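Local atomic coordinates of choline binding protein PCPA (Streptococcus pneumoniae, PDB entry 4CP6), a protein that is a pneumococcal vaccine antigen with leucine-rich repeats that probably attaches to choline of the cell wall. Residues A[180-194]-A[203-217]. Numbering follows the deposited sequence.
Sequences HEAFANLSNLEKLTL and SNLFRLTTSLKHVDV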
loop_
_atom_site.group_PDB
_atom_site.type_symbol
_atom_site.label_atom_id
_atom_site.label_comp_id
_atom_site.label_asym_id
_atom_site.label_seq_id
_atom_site.Cartn_x
_atom_site.Cartn_y
_atom_site.Cartn_z
ATOM N N HIS A 180 5.777 -2.397 5.177
ATOM C CA HIS A 180 5.409 -1.742 3.928
ATOM C C HIS A 180 4.560 -2.666 3.052
ATOM O O HIS A 180 4.937 -3.811 2.782
ATOM C CB HIS A 180 6.731 -1.399 3.200
ATOM C CG HIS A 180 6.670 -0.682 1.879
ATOM N ND1 HIS A 180 7.009 -1.316 0.689
ATOM C CD2 HIS A 180 6.459 0.631 1.631
ATOM C CE1 HIS A 180 6.955 -0.368 -0.249
ATOM N NE2 HIS A 180 6.647 0.820 0.273
ATOM N N GLU A 181 3.410 -2.162 2.579
ATOM C CA GLU A 181 2.545 -2.851 1.613
ATOM C C GLU A 181 2.113 -4.245 2.029
ATOM O O GLU A 181 1.710 -5.032 1.160
ATOM C CB GLU A 181 3.210 -2.889 0.218
ATOM C CG GLU A 181 3.486 -1.474 -0.288
ATOM C CD GLU A 181 3.898 -1.304 -1.730
ATOM O OE1 GLU A 181 3.678 -2.249 -2.512
ATOM O OE2 GLU A 181 4.296 -0.177 -2.104
ATOM N N ALA A 182 2.075 -4.532 3.335
ATOM C CA ALA A 182 1.688 -5.899 3.741
ATOM C C ALA A 182 0.285 -6.282 3.298
ATOM O O ALA A 182 0.029 -7.470 3.072
ATOM C CB ALA A 182 1.830 -6.078 5.233
ATOM N N PHE A 183 -0.618 -5.286 3.206
ATOM C CA PHE A 183 -2.024 -5.527 2.859
ATOM C C PHE A 183 -2.391 -4.789 1.586
ATOM O O PHE A 183 -3.512 -4.271 1.459
ATOM C CB PHE A 183 -2.930 -5.076 4.034
ATOM C CG PHE A 183 -2.596 -5.703 5.371
ATOM C CD1 PHE A 183 -2.401 -7.075 5.487
ATOM C CD2 PHE A 183 -2.484 -4.919 6.517
ATOM C CE1 PHE A 183 -2.041 -7.646 6.722
ATOM C CE2 PHE A 183 -2.180 -5.503 7.756
ATOM C CZ PHE A 183 -1.945 -6.851 7.843
ATOM N N ALA A 184 -1.442 -4.765 0.634
ATOM C CA ALA A 184 -1.613 -4.070 -0.635
ATOM C C ALA A 184 -2.274 -4.975 -1.686
ATOM O O ALA A 184 -2.229 -6.214 -1.594
ATOM C CB ALA A 184 -0.243 -3.630 -1.134
ATOM N N ASN A 185 -2.895 -4.345 -2.699
ATOM C CA ASN A 185 -3.486 -5.062 -3.847
ATOM C C ASN A 185 -4.530 -6.082 -3.460
ATOM O O ASN A 185 -4.635 -7.145 -4.124
ATOM C CB ASN A 185 -2.385 -5.740 -4.712
ATOM C CG ASN A 185 -1.351 -4.752 -5.163
ATOM O OD1 ASN A 185 -1.615 -3.942 -6.056
ATOM N ND2 ASN A 185 -0.179 -4.761 -4.505
ATOM N N LEU A 186 -5.304 -5.789 -2.402
ATOM C CA LEU A 186 -6.360 -6.700 -1.995
ATOM C C LEU A 186 -7.693 -6.317 -2.611
ATOM O O LEU A 186 -7.939 -5.142 -2.862
ATOM C CB LEU A 186 -6.497 -6.769 -0.485
ATOM C CG LEU A 186 -5.213 -7.120 0.304
ATOM C CD1 LEU A 186 -5.463 -7.116 1.838
ATOM C CD2 LEU A 186 -4.577 -8.434 -0.138
ATOM N N SER A 187 -8.585 -7.302 -2.805
ATOM C CA SER A 187 -9.843 -7.048 -3.509
ATOM C C SER A 187 -11.071 -7.519 -2.754
ATOM O O SER A 187 -12.179 -7.158 -3.168
ATOM C CB SER A 187 -9.836 -7.779 -4.855
ATOM O OG SER A 187 -8.741 -7.385 -5.662
ATOM N N ASN A 188 -10.919 -8.327 -1.691
ATOM C CA ASN A 188 -12.067 -8.900 -0.999
ATOM C C ASN A 188 -12.028 -8.754 0.506
ATOM O O ASN A 188 -12.841 -9.389 1.193
ATOM C CB ASN A 188 -12.222 -10.384 -1.391
ATOM C CG ASN A 188 -12.857 -10.516 -2.749
ATOM O OD1 ASN A 188 -12.190 -10.761 -3.751
ATOM N ND2 ASN A 188 -14.132 -10.194 -2.836
ATOM N N LEU A 189 -11.095 -7.936 1.035
ATOM C CA LEU A 189 -10.976 -7.751 2.484
ATOM C C LEU A 189 -11.743 -6.489 2.903
ATOM O O LEU A 189 -11.337 -5.374 2.587
ATOM C CB LEU A 189 -9.501 -7.595 2.879
ATOM C CG LEU A 189 -9.246 -7.545 4.415
ATOM C CD1 LEU A 189 -9.606 -8.871 5.120
ATOM C CD2 LEU A 189 -7.817 -7.156 4.714
ATOM N N GLU A 190 -12.865 -6.664 3.590
ATOM C CA GLU A 190 -13.696 -5.508 3.903
ATOM C C GLU A 190 -13.383 -4.837 5.227
ATOM O O GLU A 190 -13.773 -3.684 5.442
ATOM C CB GLU A 190 -15.186 -5.889 3.855
ATOM C CG GLU A 190 -15.586 -6.415 2.479
ATOM C CD GLU A 190 -17.077 -6.536 2.214
ATOM O OE1 GLU A 190 -17.755 -7.294 2.943
ATOM O OE2 GLU A 190 -17.553 -5.920 1.234
ATOM N N LYS A 191 -12.690 -5.529 6.114
ATOM C CA LYS A 191 -12.369 -4.935 7.414
ATOM C C LYS A 191 -11.148 -5.574 7.981
ATOM O O LYS A 191 -10.787 -6.700 7.598
ATOM C CB LYS A 191 -13.565 -5.064 8.389
ATOM C CG LYS A 191 -13.953 -6.503 8.746
ATOM C CD LYS A 191 -15.259 -6.546 9.552
ATOM C CE LYS A 191 -15.489 -7.903 10.194
ATOM N NZ LYS A 191 -16.868 -8.018 10.769
ATOM N N LEU A 192 -10.503 -4.860 8.911
ATOM C CA LEU A 192 -9.312 -5.307 9.611
ATOM C C LEU A 192 -9.314 -4.610 10.963
ATOM O O LEU A 192 -9.699 -3.445 11.025
ATOM C CB LEU A 192 -8.048 -4.886 8.791
ATOM C CG LEU A 192 -6.686 -5.286 9.329
ATOM C CD1 LEU A 192 -6.478 -6.801 9.227
ATOM C CD2 LEU A 192 -5.588 -4.563 8.593
ATOM N N THR A 193 -8.876 -5.308 12.030
ATOM C CA THR A 193 -8.697 -4.706 13.352
ATOM C C THR A 193 -7.252 -4.842 13.763
ATOM O O THR A 193 -6.758 -5.976 13.944
ATOM C CB THR A 193 -9.568 -5.370 14.395
ATOM O OG1 THR A 193 -10.931 -5.225 14.002
ATOM C CG2 THR A 193 -9.383 -4.727 15.786
ATOM N N LEU A 194 -6.584 -3.696 13.973
ATOM C CA LEU A 194 -5.201 -3.719 14.430
ATOM C C LEU A 194 -5.152 -4.012 15.935
ATOM O O LEU A 194 -5.758 -3.281 16.723
ATOM C CB LEU A 194 -4.471 -2.384 14.137
ATOM C CG LEU A 194 -4.370 -1.976 12.664
ATOM C CD1 LEU A 194 -3.683 -0.620 12.534
ATOM C CD2 LEU A 194 -3.594 -3.024 11.859
ATOM N N SER A 203 4.981 2.012 5.277
ATOM C CA SER A 203 4.249 2.880 4.345
ATOM C C SER A 203 3.426 2.078 3.337
ATOM O O SER A 203 3.674 0.889 3.075
ATOM C CB SER A 203 5.217 3.793 3.599
ATOM O OG SER A 203 6.107 2.964 2.885
ATOM N N ASN A 204 2.404 2.746 2.763
ATOM C CA ASN A 204 1.567 2.194 1.692
ATOM C C ASN A 204 0.997 0.857 2.067
ATOM O O ASN A 204 0.918 -0.053 1.240
ATOM C CB ASN A 204 2.379 2.110 0.391
ATOM C CG ASN A 204 2.949 3.449 0.040
ATOM O OD1 ASN A 204 2.421 4.475 0.505
ATOM N ND2 ASN A 204 3.955 3.445 -0.801
ATOM N N LEU A 205 0.569 0.743 3.329
ATOM C CA LEU A 205 0.117 -0.531 3.861
ATOM C C LEU A 205 -0.993 -1.164 3.060
ATOM O O LEU A 205 -1.045 -2.393 2.965
ATOM C CB LEU A 205 -0.328 -0.332 5.320
ATOM C CG LEU A 205 -0.694 -1.545 6.118
ATOM C CD1 LEU A 205 0.436 -2.572 6.160
ATOM C CD2 LEU A 205 -1.034 -1.153 7.552
ATOM N N PHE A 206 -1.879 -0.318 2.516
ATOM C CA PHE A 206 -3.045 -0.766 1.777
ATOM C C PHE A 206 -2.967 -0.348 0.301
ATOM O O PHE A 206 -4.004 -0.231 -0.353
ATOM C CB PHE A 206 -4.295 -0.178 2.433
ATOM C CG PHE A 206 -4.400 -0.556 3.895
ATOM C CD1 PHE A 206 -4.751 -1.842 4.270
ATOM C CD2 PHE A 206 -4.186 0.387 4.896
ATOM C CE1 PHE A 206 -4.844 -2.198 5.622
ATOM C CE2 PHE A 206 -4.285 0.029 6.253
ATOM C CZ PHE A 206 -4.641 -1.257 6.596
ATOM N N ARG A 207 -1.761 -0.128 -0.235
ATOM C CA ARG A 207 -1.608 0.375 -1.598
ATOM C C ARG A 207 -2.445 -0.410 -2.594
ATOM O O ARG A 207 -2.324 -1.616 -2.651
ATOM C CB ARG A 207 -0.130 0.338 -1.995
ATOM C CG ARG A 207 0.121 0.799 -3.441
ATOM C CD ARG A 207 1.607 0.771 -3.823
ATOM N NE ARG A 207 1.770 1.096 -5.247
ATOM C CZ ARG A 207 1.649 0.238 -6.259
ATOM N NH1 ARG A 207 1.379 -1.036 -6.031
ATOM N NH2 ARG A 207 1.774 0.657 -7.508
ATOM N N LEU A 208 -3.275 0.279 -3.398
ATOM C CA LEU A 208 -4.100 -0.309 -4.464
ATOM C C LEU A 208 -5.167 -1.273 -3.971
ATOM O O LEU A 208 -5.878 -1.871 -4.794
ATOM C CB LEU A 208 -3.231 -0.967 -5.552
ATOM C CG LEU A 208 -2.230 -0.089 -6.347
ATOM C CD1 LEU A 208 -1.760 -0.810 -7.610
ATOM C CD2 LEU A 208 -2.768 1.244 -6.742
ATOM N N THR A 209 -5.369 -1.368 -2.650
ATOM C CA THR A 209 -6.470 -2.174 -2.130
ATOM C C THR A 209 -7.819 -1.459 -2.404
ATOM O O THR A 209 -7.903 -0.234 -2.319
ATOM C CB THR A 209 -6.211 -2.486 -0.663
ATOM O OG1 THR A 209 -5.155 -3.446 -0.677
ATOM C CG2 THR A 209 -7.432 -3.104 0.042
ATOM N N THR A 210 -8.849 -2.245 -2.764
ATOM C CA THR A 210 -10.109 -1.680 -3.234
ATOM C C THR A 210 -11.323 -2.109 -2.432
ATOM O O THR A 210 -12.444 -1.773 -2.829
ATOM C CB THR A 210 -10.318 -2.123 -4.695
ATOM O OG1 THR A 210 -10.271 -3.555 -4.767
ATOM C CG2 THR A 210 -9.291 -1.518 -5.653
ATOM N N SER A 211 -11.120 -2.831 -1.330
ATOM C CA SER A 211 -12.203 -3.491 -0.621
ATOM C C SER A 211 -12.541 -3.007 0.780
ATOM O O SER A 211 -13.627 -3.330 1.293
ATOM C CB SER A 211 -11.858 -4.974 -0.549
ATOM O OG SER A 211 -10.565 -5.170 0.018
ATOM N N LEU A 212 -11.614 -2.304 1.438
ATOM C CA LEU A 212 -11.839 -1.968 2.853
ATOM C C LEU A 212 -12.931 -0.950 3.079
ATOM O O LEU A 212 -12.952 0.088 2.419
ATOM C CB LEU A 212 -10.540 -1.494 3.512
ATOM C CG LEU A 212 -9.505 -2.598 3.710
ATOM C CD1 LEU A 212 -8.088 -2.004 3.873
ATOM C CD2 LEU A 212 -9.848 -3.458 4.922
ATOM N N LYS A 213 -13.819 -1.243 4.052
ATOM C CA LYS A 213 -14.849 -0.287 4.462
ATOM C C LYS A 213 -14.434 0.409 5.761
ATOM O O LYS A 213 -14.816 1.556 5.998
ATOM C CB LYS A 213 -16.181 -1.032 4.679
ATOM C CG LYS A 213 -16.775 -1.561 3.390
ATOM C CD LYS A 213 -18.054 -2.380 3.645
ATOM C CE LYS A 213 -18.604 -2.877 2.323
ATOM N NZ LYS A 213 -19.846 -3.682 2.512
ATOM N N HIS A 214 -13.658 -0.289 6.595
ATOM C CA HIS A 214 -13.227 0.285 7.860
ATOM C C HIS A 214 -12.013 -0.459 8.380
ATOM O O HIS A 214 -11.860 -1.671 8.191
ATOM C CB HIS A 214 -14.375 0.375 8.928
ATOM C CG HIS A 214 -15.011 -0.927 9.303
ATOM N ND1 HIS A 214 -16.073 -1.450 8.576
ATOM C CD2 HIS A 214 -14.767 -1.738 10.361
ATOM C CE1 HIS A 214 -16.407 -2.584 9.184
ATOM N NE2 HIS A 214 -15.656 -2.799 10.264
ATOM N N VAL A 215 -11.105 0.307 8.966
ATOM C CA VAL A 215 -9.920 -0.224 9.646
ATOM C C VAL A 215 -10.129 0.164 11.110
ATOM O O VAL A 215 -10.210 1.351 11.425
ATOM C CB VAL A 215 -8.584 0.327 9.079
ATOM C CG1 VAL A 215 -7.406 -0.203 9.908
ATOM C CG2 VAL A 215 -8.421 -0.034 7.591
ATOM N N ASP A 216 -10.272 -0.831 11.975
ATOM C CA ASP A 216 -10.481 -0.620 13.418
ATOM C C ASP A 216 -9.164 -0.757 14.173
ATOM O O ASP A 216 -8.213 -1.360 13.663
ATOM C CB ASP A 216 -11.498 -1.650 13.965
ATOM C CG ASP A 216 -12.898 -1.586 13.385
ATOM O OD1 ASP A 216 -13.150 -0.704 12.555
ATOM O OD2 ASP A 216 -13.740 -2.429 13.769
ATOM N N VAL A 217 -9.103 -0.177 15.375
ATOM C CA VAL A 217 -7.916 -0.234 16.216
ATOM C C VAL A 217 -8.380 -0.672 17.596
ATOM O O VAL A 217 -9.289 -0.036 18.174
ATOM C CB VAL A 217 -7.202 1.126 16.286
ATOM C CG1 VAL A 217 -6.069 1.088 17.303
ATOM C CG2 VAL A 217 -6.660 1.540 14.927
HETATM O O HOH W 1 2.121 -3.008 -4.425
HETATM O O HOH W 2 0.442 -3.368 -7.869
HETATM O O HOH W 3 -6.425 -4.355 -5.560
HETATM O O HOH W 4 -12.564 -4.994 -4.820
HETATM O O HOH W 5 -8.744 -4.877 -6.607
HETATM O O HOH W 6 -15.939 -3.984 -0.001
#
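Thr209 places its hydroxyl between two peptide groups of 180-194, a worked example of how successive coils of a leucine-rich repeat are stitched together. Thr209 OG1 donates to a lone pair of Phe183 O, 2.8 Å away, and accepts a nearly straight bond from Leu186 N at 2.9 Å. One buried hydroxyl thus satisfies both backbone groups; chi1 of -73°, with OG1 anti to the carbonyl carbon, aims it there. Ser211 OG also donates to Leu189 O, 2.7 Å away, but from 40° above the carbonyl plane, not along a lone pair. In the buried interior Phe183 and Phe206 run side by side, their planes 26° apart but slid so that the rings barely overlap, while Leu192 CD2 meets the edge of Phe206 at CE1 (3.9 Å). On the strand face carrying Lys191 and His214, Lys191 CB lies over one face of the imidazole, a CH-pi contact; exposed Glu190 and Lys213 form a salt bridge. One water joins Arg207 NH1 to Asn185 OD1; Tyr263 holds Arg207 NE and Ser159 holds Asn185 ND2. Tyr241 stacks on Phe206. In parallel strands 191-194 and 214-217, Asp216 N donates to Leu192 O and Asp216 O accepts from Leu194 N; strand 166-169 touches Leu192, and strand 230-233 meets Leu194 and Val217.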